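Local structure of tailspike protein (Siphovirus 9NA, 3RIQ) at residues Glu254-Phe267 and Val282-Tyr296. The protein probably recognises Salmonella lipopolysaccharide, the phage's receptor, and cleaves its O-antigen chains as an endorhamnosidase. Numbering follows the deposited sequence.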
loop_
_atom_site.group_PDB
_atom_site.type_symbol
_atom_site.label_atom_id
_atom_site.label_comp_id
_atom_site.label_asym_id
_atom_site.label_seq_id
_atom_site.Cartn_x
_atom_site.Cartn_y
_atom_site.Cartn_z
ATOM N N GLU A 254 -9.728 -30.588 -12.078
ATOM C CA GLU A 254 -8.855 -31.458 -12.897
ATOM C C GLU A 254 -8.888 -31.034 -14.361
ATOM O O GLU A 254 -9.884 -30.514 -14.822
ATOM C CB GLU A 254 -9.309 -32.929 -12.821
ATOM C CG GLU A 254 -8.723 -33.758 -11.643
ATOM C CD GLU A 254 -9.369 -33.441 -10.302
ATOM O OE1 GLU A 254 -10.619 -33.285 -10.241
ATOM O OE2 GLU A 254 -8.641 -33.409 -9.300
ATOM N N ILE A 255 -7.801 -31.311 -15.089
ATOM C CA ILE A 255 -7.792 -31.296 -16.567
ATOM C C ILE A 255 -7.288 -32.653 -17.003
ATOM O O ILE A 255 -6.239 -33.126 -16.515
ATOM C CB ILE A 255 -6.848 -30.225 -17.151
ATOM C CG1 ILE A 255 -7.323 -28.837 -16.764
ATOM C CG2 ILE A 255 -6.815 -30.361 -18.701
ATOM C CD1 ILE A 255 -6.309 -27.726 -17.084
ATOM N N GLY A 256 -8.058 -33.310 -17.886
ATOM C CA GLY A 256 -7.624 -34.572 -18.473
ATOM C C GLY A 256 -7.442 -35.669 -17.431
ATOM O O GLY A 256 -6.745 -36.655 -17.676
ATOM N N GLY A 257 -8.041 -35.484 -16.257
ATOM C CA GLY A 257 -7.905 -36.442 -15.174
ATOM C C GLY A 257 -6.860 -36.213 -14.098
ATOM O O GLY A 257 -6.688 -37.063 -13.222
ATOM N N ARG A 258 -6.155 -35.086 -14.144
ATOM C CA ARG A 258 -5.185 -34.760 -13.065
ATOM C C ARG A 258 -5.469 -33.386 -12.491
ATOM O O ARG A 258 -5.813 -32.449 -13.239
ATOM C CB ARG A 258 -3.740 -34.816 -13.579
ATOM C CG ARG A 258 -2.699 -34.462 -12.493
ATOM C CD ARG A 258 -1.269 -34.727 -12.861
ATOM N NE ARG A 258 -1.039 -36.157 -12.881
ATOM C CZ ARG A 258 -0.711 -36.861 -13.969
ATOM N NH1 ARG A 258 -0.528 -36.259 -15.138
ATOM N NH2 ARG A 258 -0.566 -38.179 -13.882
ATOM N N SER A 259 -5.300 -33.243 -11.182
ATOM C CA SER A 259 -5.499 -31.930 -10.551
ATOM C C SER A 259 -4.670 -30.834 -11.233
ATOM O O SER A 259 -3.450 -30.997 -11.429
ATOM C CB SER A 259 -5.126 -31.977 -9.057
ATOM O OG SER A 259 -5.304 -30.675 -8.493
ATOM N N ALA A 260 -5.340 -29.733 -11.571
ATOM C CA ALA A 260 -4.750 -28.593 -12.248
ATOM C C ALA A 260 -4.590 -27.403 -11.296
ATOM O O ALA A 260 -4.392 -26.259 -11.719
ATOM C CB ALA A 260 -5.674 -28.191 -13.428
ATOM N N ARG A 261 -4.740 -27.675 -10.009
ATOM C CA ARG A 261 -4.743 -26.653 -8.957
ATOM C C ARG A 261 -3.351 -26.066 -8.733
ATOM O O ARG A 261 -2.389 -26.444 -9.396
ATOM C CB ARG A 261 -5.297 -27.265 -7.677
ATOM C CG ARG A 261 -6.772 -27.707 -7.827
ATOM C CD ARG A 261 -7.182 -28.467 -6.578
ATOM N NE ARG A 261 -8.588 -28.904 -6.565
ATOM C CZ ARG A 261 -9.040 -30.055 -7.064
ATOM N NH1 ARG A 261 -8.210 -30.914 -7.673
ATOM N NH2 ARG A 261 -10.331 -30.360 -6.945
ATOM N N ASN A 262 -3.241 -25.120 -7.801
ATOM C CA ASN A 262 -2.021 -24.329 -7.624
ATOM C C ASN A 262 -1.809 -23.930 -6.183
ATOM O O ASN A 262 -2.782 -23.730 -5.462
ATOM C CB ASN A 262 -2.067 -23.060 -8.493
ATOM C CG ASN A 262 -2.314 -23.376 -9.946
ATOM O OD1 ASN A 262 -1.360 -23.556 -10.716
ATOM N ND2 ASN A 262 -3.606 -23.456 -10.344
ATOM N N TYR A 263 -0.538 -23.757 -5.808
ATOM C CA TYR A 263 -0.119 -23.527 -4.432
ATOM C C TYR A 263 0.985 -22.520 -4.327
ATOM O O TYR A 263 1.836 -22.413 -5.229
ATOM C CB TYR A 263 0.419 -24.843 -3.788
ATOM C CG TYR A 263 -0.663 -25.870 -3.530
ATOM C CD1 TYR A 263 -1.290 -25.959 -2.281
ATOM C CD2 TYR A 263 -1.073 -26.753 -4.535
ATOM C CE1 TYR A 263 -2.312 -26.874 -2.044
ATOM C CE2 TYR A 263 -2.078 -27.685 -4.305
ATOM C CZ TYR A 263 -2.700 -27.734 -3.046
ATOM O OH TYR A 263 -3.691 -28.627 -2.811
ATOM N N ARG A 264 0.971 -21.758 -3.234
ATOM C CA ARG A 264 2.152 -20.982 -2.849
ATOM C C ARG A 264 2.693 -19.999 -3.903
ATOM O O ARG A 264 3.906 -19.935 -4.177
ATOM C CB ARG A 264 3.259 -21.936 -2.328
ATOM C CG ARG A 264 2.810 -22.587 -1.009
ATOM C CD ARG A 264 3.857 -23.520 -0.411
ATOM N NE ARG A 264 4.167 -24.690 -1.229
ATOM C CZ ARG A 264 4.744 -25.801 -0.760
ATOM N NH1 ARG A 264 5.110 -25.880 0.519
ATOM N NH2 ARG A 264 4.971 -26.825 -1.570
ATOM N N LEU A 265 1.774 -19.271 -4.540
ATOM C CA LEU A 265 2.161 -18.243 -5.516
ATOM C C LEU A 265 2.038 -16.863 -4.872
ATOM O O LEU A 265 1.408 -16.708 -3.795
ATOM C CB LEU A 265 1.252 -18.326 -6.759
ATOM C CG LEU A 265 1.347 -19.681 -7.491
ATOM C CD1 LEU A 265 0.278 -19.766 -8.599
ATOM C CD2 LEU A 265 2.745 -19.899 -8.110
ATOM N N VAL A 266 2.629 -15.863 -5.535
ATOM C CA VAL A 266 2.506 -14.462 -5.116
ATOM C C VAL A 266 1.823 -13.659 -6.212
ATOM O O VAL A 266 2.232 -13.730 -7.387
ATOM C CB VAL A 266 3.906 -13.838 -4.851
ATOM C CG1 VAL A 266 3.751 -12.331 -4.488
ATOM C CG2 VAL A 266 4.639 -14.584 -3.736
ATOM N N PHE A 267 0.769 -12.929 -5.831
ATOM C CA PHE A 267 0.083 -12.009 -6.725
ATOM C C PHE A 267 0.214 -10.640 -6.080
ATOM O O PHE A 267 -0.404 -10.391 -5.022
ATOM C CB PHE A 267 -1.396 -12.408 -6.879
ATOM C CG PHE A 267 -1.579 -13.817 -7.404
ATOM C CD1 PHE A 267 -1.543 -14.060 -8.777
ATOM C CD2 PHE A 267 -1.708 -14.926 -6.524
ATOM C CE1 PHE A 267 -1.700 -15.363 -9.268
ATOM C CE2 PHE A 267 -1.842 -16.246 -7.025
ATOM C CZ PHE A 267 -1.840 -16.454 -8.395
ATOM N N VAL A 282 -8.510 -16.555 -7.540
ATOM C CA VAL A 282 -7.444 -17.374 -6.950
ATOM C C VAL A 282 -8.137 -18.496 -6.172
ATOM O O VAL A 282 -8.023 -18.592 -4.946
ATOM C CB VAL A 282 -6.488 -16.528 -6.074
ATOM C CG1 VAL A 282 -5.307 -17.377 -5.579
ATOM C CG2 VAL A 282 -5.928 -15.340 -6.891
ATOM N N ASN A 283 -8.929 -19.302 -6.895
ATOM C CA ASN A 283 -9.595 -20.460 -6.310
ATOM C C ASN A 283 -8.947 -21.761 -6.767
ATOM O O ASN A 283 -8.380 -21.833 -7.877
ATOM C CB ASN A 283 -11.076 -20.473 -6.726
ATOM C CG ASN A 283 -11.896 -19.421 -5.985
ATOM O OD1 ASN A 283 -12.598 -19.738 -5.008
ATOM N ND2 ASN A 283 -11.807 -18.166 -6.427
ATOM N N ALA A 284 -9.085 -22.807 -5.955
ATOM C CA ALA A 284 -8.541 -24.137 -6.293
ATOM C C ALA A 284 -9.644 -25.187 -6.484
ATOM O O ALA A 284 -9.489 -26.053 -7.334
ATOM C CB ALA A 284 -7.548 -24.590 -5.221
ATOM N N ASP A 285 -10.735 -25.109 -5.708
ATOM C CA ASP A 285 -11.891 -25.995 -5.897
ATOM C C ASP A 285 -13.064 -25.207 -6.473
ATOM O O ASP A 285 -13.267 -24.021 -6.119
ATOM C CB ASP A 285 -12.327 -26.602 -4.554
ATOM C CG ASP A 285 -11.357 -27.622 -4.010
ATOM O OD1 ASP A 285 -10.727 -28.362 -4.810
ATOM O OD2 ASP A 285 -11.195 -27.663 -2.764
ATOM N N THR A 286 -13.885 -25.851 -7.301
ATOM C CA THR A 286 -15.080 -25.192 -7.822
ATOM C C THR A 286 -16.171 -26.235 -8.089
ATOM O O THR A 286 -15.867 -27.415 -8.294
ATOM C CB THR A 286 -14.789 -24.372 -9.102
ATOM O OG1 THR A 286 -15.905 -23.537 -9.398
ATOM C CG2 THR A 286 -14.519 -25.258 -10.318
ATOM N N GLY A 287 -17.440 -25.814 -8.033
ATOM C CA GLY A 287 -18.552 -26.738 -8.316
ATOM C C GLY A 287 -18.735 -27.740 -7.186
ATOM O O GLY A 287 -18.372 -27.453 -6.033
ATOM N N SER A 288 -19.270 -28.921 -7.509
ATOM C CA SER A 288 -19.588 -29.937 -6.498
ATOM C C SER A 288 -18.373 -30.756 -6.145
ATOM O O SER A 288 -17.558 -31.049 -7.021
ATOM C CB SER A 288 -20.681 -30.889 -7.015
ATOM O OG SER A 288 -21.826 -30.158 -7.429
ATOM N N PRO A 289 -18.219 -31.114 -4.855
ATOM C CA PRO A 289 -17.040 -31.893 -4.446
ATOM C C PRO A 289 -16.896 -33.226 -5.196
ATOM O O PRO A 289 -17.870 -33.981 -5.331
ATOM C CB PRO A 289 -17.268 -32.145 -2.954
ATOM C CG PRO A 289 -18.211 -31.051 -2.506
ATOM C CD PRO A 289 -19.034 -30.665 -3.710
ATOM N N THR A 290 -15.677 -33.485 -5.681
ATOM C CA THR A 290 -15.303 -34.720 -6.339
ATOM C C THR A 290 -13.881 -35.031 -5.875
ATOM O O THR A 290 -13.066 -34.128 -5.740
ATOM C CB THR A 290 -15.298 -34.574 -7.874
ATOM O OG1 THR A 290 -16.418 -33.766 -8.275
ATOM C CG2 THR A 290 -15.406 -35.927 -8.535
ATOM N N GLU A 291 -13.571 -36.293 -5.630
ATOM C CA GLU A 291 -12.227 -36.643 -5.166
ATOM C C GLU A 291 -11.136 -36.048 -6.070
ATOM O O GLU A 291 -11.261 -36.002 -7.318
ATOM C CB GLU A 291 -12.067 -38.163 -5.057
ATOM C CG GLU A 291 -10.759 -38.552 -4.436
ATOM C CD GLU A 291 -10.656 -38.111 -2.983
ATOM O OE1 GLU A 291 -10.977 -38.922 -2.092
ATOM O OE2 GLU A 291 -10.283 -36.946 -2.734
ATOM N N ARG A 292 -10.088 -35.540 -5.429
ATOM C CA ARG A 292 -8.995 -34.935 -6.159
ATOM C C ARG A 292 -8.020 -36.006 -6.628
ATOM O O ARG A 292 -7.843 -37.035 -5.964
ATOM C CB ARG A 292 -8.311 -33.933 -5.245
ATOM C CG ARG A 292 -9.303 -32.929 -4.631
ATOM C CD ARG A 292 -8.568 -31.660 -4.118
ATOM N NE ARG A 292 -9.438 -30.782 -3.295
ATOM C CZ ARG A 292 -9.720 -30.961 -1.996
ATOM N NH1 ARG A 292 -9.189 -31.993 -1.327
ATOM N NH2 ARG A 292 -10.501 -30.071 -1.331
ATOM N N VAL A 293 -7.420 -35.768 -7.788
ATOM C CA VAL A 293 -6.484 -36.721 -8.355
ATOM C C VAL A 293 -5.079 -36.119 -8.362
ATOM O O VAL A 293 -4.849 -35.067 -8.970
ATOM C CB VAL A 293 -6.898 -37.122 -9.799
ATOM C CG1 VAL A 293 -5.966 -38.186 -10.304
ATOM C CG2 VAL A 293 -8.345 -37.649 -9.829
ATOM N N ASP A 294 -4.138 -36.808 -7.711
ATOM C CA ASP A 294 -2.732 -36.366 -7.577
ATOM C C ASP A 294 -2.702 -34.984 -6.858
ATOM O O ASP A 294 -2.052 -34.015 -7.282
ATOM C CB ASP A 294 -2.006 -36.335 -8.935
ATOM C CG ASP A 294 -1.908 -37.705 -9.585
ATOM O OD1 ASP A 294 -1.783 -38.728 -8.858
ATOM O OD2 ASP A 294 -1.957 -37.760 -10.825
ATOM N N ASP A 295 -3.460 -34.914 -5.762
ATOM C CA ASP A 295 -3.547 -33.730 -4.928
ATOM C C ASP A 295 -4.059 -34.235 -3.581
ATOM O O ASP A 295 -4.357 -35.445 -3.408
ATOM C CB ASP A 295 -4.510 -32.691 -5.547
ATOM C CG ASP A 295 -4.139 -31.254 -5.211
ATOM O OD1 ASP A 295 -3.687 -31.000 -4.084
ATOM O OD2 ASP A 295 -4.322 -30.370 -6.094
ATOM N N TYR A 296 -4.216 -33.335 -2.616
ATOM C CA TYR A 296 -4.795 -33.749 -1.336
ATOM C C TYR A 296 -6.207 -34.315 -1.495
ATOM O O TYR A 296 -7.015 -33.797 -2.284
ATOM C CB TYR A 296 -4.884 -32.570 -0.366
ATOM C CG TYR A 296 -3.556 -32.020 0.109
ATOM C CD1 TYR A 296 -2.774 -32.717 1.042
ATOM C CD2 TYR A 296 -3.075 -30.811 -0.370
ATOM C CE1 TYR A 296 -1.564 -32.221 1.502
ATOM C CE2 TYR A 296 -1.851 -30.298 0.085
ATOM C CZ TYR A 296 -1.100 -31.016 1.013
ATOM O OH TYR A 296 0.121 -30.528 1.458
HETATM O O HOH W 1 -11.596 -32.785 -7.839
HETATM O O HOH W 2 -5.647 -23.456 -7.964
#
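Arg261 leaves its backbone with CG opposite the carbonyl carbon (chi1 -64°) and then runs straight to NE, which carries its guanidinium in among Asp285, Arg292 and Glu254. NE and NH2 both grip a single oxygen of Asp285, with Arg261 NE to Asp285 OD1 at 2.8 Å, the carboxylate plane turned 77° from the guanidinium. Arg292 takes the same carboxylate side-on with NE and NH2, one to each oxygen, so three N-H groups converge on OD1; Phe304 N adds a bond to OD2. The two arginines cross at about a right angle, and Arg292 CD sits 3.4 Å above the centre of the Arg261 guanidinium, covering one face. The shared carboxylate of Asp285, with Glu254 at Arg261, probably offsets their like charges.

The remaining nitrogen, Arg261 NH1, bonds Glu254 OE2 and Ser259 OG, both in the guanidinium plane. Glu254 OE2 also accepts Val293 N at 3.1 Å, the two donors coming from opposite faces of the carboxylate. A water accepts from Arg261 NH2 and lies within hydrogen-bonding distance of Glu254 OE1 and Thr290 O.

Asp295 bridges two hydroxyls: Ser259 OG donates to the anti lone pair of Asp295 OD2 at 2.6 Å, and Tyr263 OH donates a hydrogen bond to Asp295 OD1 at 2.7 Å. Asp295 OD1 further accepts Tyr296 N, which helps fix the carboxylate. Backbone joins in where Ser259 N meets Val293 O at 2.9 Å. Farther out, Arg258 NE makes a salt bridge to Asp294 OD2, the two planes 15° apart.

At the other end, Val282 CG2 lies over one face of Phe267, off toward the rim. Here a largely buried salt-bridge network joins the type I' hairpin 254-259 and the residues just after it to the long loop between strands 281-282 and 311-318, both excursions from the right-handed parallel beta-helix of a P22-like tailspike.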